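Local coordinates for protein beta sliding clamp (Borrelia burgdorferi, PDB 6DJ8) that probably forms a ring-shaped head-to-tail homodimer around DNA that tethers DNA polymerases and other proteins, giving them processivity, at residues A[356-361]-A[381-386]. Residues are numbered along the deposited sequence; the frame is centred on the assembly and turned at random.
Sequences SVFETS and FNFTHL
Two phenylalanine rings, Phe358 and Phe383, meet through their outer carbons: CE1 of Phe358 lies at the edge of the Phe383 ring, near its plane, 3.7 Å from CE2 of Phe383. The ring planes are inclined at 54° and their centroids stand 5.5 Å apart, an oblique aromatic pair. Val357 reaches the same ring by a second approach, with its CG2 obliquely placed 4.1 Å from CZ of Phe383, so two consecutive loop residues touch the outer end of one aromatic side chain. CG of Phe383 stands anti to the backbone N (chi1 177°), which carries the ring out from the strand toward the loop. The CA atoms of Phe358 and Phe383 are 9.8 Å apart, a gap that two long apolar rings can bridge without burying a polar group, whereas the short, branched Val357 fits beside the ring end and also touches Asn165 and Arg166 of helix 157-167. No hydrogen bond joins the segments; the three touching residues are buried and hold together by apolar contact. Cys206 and Ser204 also touch Phe383, while Leu375 meets Phe358. The loop after helix 348-355 thereby packs against strand 383-387, which pairs antiparallel with strand 202-211 of the central domain and continues one sheet across the domain boundary, as in the DNA clamp fold, where helices line the inside of the ring and antiparallel sheets form its outside.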
loop_
_atom_site.group_PDB
_atom_site.type_symbol
_atom_site.label_atom_id
_atom_site.label_comp_id
_atom_site.label_asym_id
_atom_site.label_seq_id
_atom_site.Cartn_x
_atom_site.Cartn_y
_atom_site.Cartn_z
ATOM N N SER A 356 9.215 -16.830 -10.059
ATOM C CA SER A 356 9.255 -16.360 -8.681
ATOM C C SER A 356 9.090 -17.486 -7.665
ATOM O O SER A 356 9.367 -17.273 -6.484
ATOM C CB SER A 356 8.173 -15.296 -8.451
ATOM O OG SER A 356 6.902 -15.913 -8.247
ATOM N N VAL A 357 8.667 -18.684 -8.071
ATOM C CA VAL A 357 8.575 -19.772 -7.107
ATOM C C VAL A 357 9.808 -20.654 -7.096
ATOM O O VAL A 357 9.909 -21.541 -6.237
ATOM C CB VAL A 357 7.295 -20.608 -7.324
ATOM C CG1 VAL A 357 6.075 -19.684 -7.382
ATOM C CG2 VAL A 357 7.393 -21.467 -8.587
ATOM N N PHE A 358 10.778 -20.405 -7.978
ATOM C CA PHE A 358 11.978 -21.237 -8.046
ATOM C C PHE A 358 12.937 -20.883 -6.918
ATOM O O PHE A 358 13.015 -19.729 -6.496
ATOM C CB PHE A 358 12.665 -21.074 -9.407
ATOM C CG PHE A 358 12.017 -21.868 -10.496
ATOM C CD1 PHE A 358 10.718 -21.601 -10.883
ATOM C CD2 PHE A 358 12.714 -22.867 -11.155
ATOM C CE1 PHE A 358 10.114 -22.335 -11.877
ATOM C CE2 PHE A 358 12.112 -23.603 -12.158
ATOM C CZ PHE A 358 10.810 -23.337 -12.517
ATOM N N GLU A 359 13.630 -21.893 -6.387
ATOM C CA GLU A 359 14.586 -21.659 -5.313
ATOM C C GLU A 359 16.022 -22.018 -5.668
ATOM O O GLU A 359 16.898 -21.875 -4.811
ATOM C CB GLU A 359 14.184 -22.445 -4.056
ATOM C CG GLU A 359 12.745 -22.906 -4.058
ATOM C CD GLU A 359 12.305 -23.513 -2.739
ATOM O OE1 GLU A 359 11.513 -22.860 -2.027
ATOM O OE2 GLU A 359 12.745 -24.638 -2.417
ATOM N N THR A 360 16.297 -22.460 -6.890
ATOM C CA THR A 360 17.659 -22.808 -7.265
ATOM C C THR A 360 18.405 -21.585 -7.788
ATOM O O THR A 360 17.812 -20.565 -8.133
ATOM C CB THR A 360 17.659 -23.909 -8.320
ATOM O OG1 THR A 360 16.652 -23.622 -9.299
ATOM C CG2 THR A 360 17.346 -25.243 -7.674
ATOM N N SER A 361 19.732 -21.715 -7.853
ATOM C CA SER A 361 20.581 -20.659 -8.397
ATOM C C SER A 361 20.306 -20.440 -9.878
ATOM O O SER A 361 20.336 -19.302 -10.360
ATOM C CB SER A 361 22.055 -21.012 -8.193
ATOM O OG SER A 361 22.863 -19.850 -8.207
ATOM N N PHE A 381 13.168 -33.376 -10.371
ATOM C CA PHE A 381 12.346 -34.054 -11.358
ATOM C C PHE A 381 10.903 -34.134 -10.908
ATOM O O PHE A 381 10.089 -34.797 -11.560
ATOM C CB PHE A 381 12.935 -35.433 -11.665
ATOM C CG PHE A 381 14.350 -35.355 -12.135
ATOM C CD1 PHE A 381 14.635 -34.894 -13.414
ATOM C CD2 PHE A 381 15.400 -35.668 -11.290
ATOM C CE1 PHE A 381 15.944 -34.789 -13.857
ATOM C CE2 PHE A 381 16.716 -35.562 -11.728
ATOM C CZ PHE A 381 16.985 -35.125 -13.014
ATOM N N ASN A 382 10.587 -33.492 -9.781
ATOM C CA ASN A 382 9.241 -33.433 -9.234
ATOM C C ASN A 382 8.434 -32.243 -9.734
ATOM O O ASN A 382 7.203 -32.280 -9.671
ATOM C CB ASN A 382 9.305 -33.441 -7.704
ATOM C CG ASN A 382 9.815 -34.774 -7.165
ATOM O OD1 ASN A 382 11.004 -34.929 -6.891
ATOM N ND2 ASN A 382 8.927 -35.751 -7.057
ATOM N N PHE A 383 9.074 -31.155 -10.157
ATOM C CA PHE A 383 8.342 -29.948 -10.518
ATOM C C PHE A 383 8.567 -29.601 -11.982
ATOM O O PHE A 383 9.712 -29.529 -12.446
ATOM C CB PHE A 383 8.744 -28.791 -9.608
ATOM C CG PHE A 383 8.091 -27.490 -9.954
ATOM C CD1 PHE A 383 6.722 -27.408 -10.149
ATOM C CD2 PHE A 383 8.846 -26.341 -10.053
ATOM C CE1 PHE A 383 6.124 -26.196 -10.457
ATOM C CE2 PHE A 383 8.260 -25.129 -10.348
ATOM C CZ PHE A 383 6.899 -25.052 -10.554
ATOM N N THR A 384 7.471 -29.374 -12.701
ATOM C CA THR A 384 7.511 -28.902 -14.080
ATOM C C THR A 384 6.522 -27.763 -14.241
ATOM O O THR A 384 5.381 -27.863 -13.774
ATOM C CB THR A 384 7.172 -30.032 -15.060
ATOM O OG1 THR A 384 8.174 -31.033 -14.970
ATOM C CG2 THR A 384 7.100 -29.525 -16.478
ATOM N N HIS A 385 6.950 -26.690 -14.898
ATOM C CA HIS A 385 6.054 -25.606 -15.275
ATOM C C HIS A 385 6.140 -25.364 -16.777
ATOM O O HIS A 385 7.236 -25.226 -17.339
ATOM C CB HIS A 385 6.351 -24.313 -14.517
ATOM C CG HIS A 385 5.288 -23.276 -14.691
ATOM N ND1 HIS A 385 4.096 -23.299 -13.991
ATOM C CD2 HIS A 385 5.213 -22.216 -15.533
ATOM C CE1 HIS A 385 3.354 -22.270 -14.367
ATOM N NE2 HIS A 385 4.010 -21.595 -15.298
ATOM N N LEU A 386 4.978 -25.307 -17.409
ATOM C CA LEU A 386 4.844 -25.144 -18.845
ATOM C C LEU A 386 4.147 -23.829 -19.128
ATOM O O LEU A 386 3.201 -23.459 -18.424
ATOM C CB LEU A 386 4.050 -26.299 -19.456
ATOM C CG LEU A 386 4.551 -27.716 -19.158
ATOM C CD1 LEU A 386 3.592 -28.765 -19.744
ATOM C CD2 LEU A 386 5.976 -27.950 -19.702
#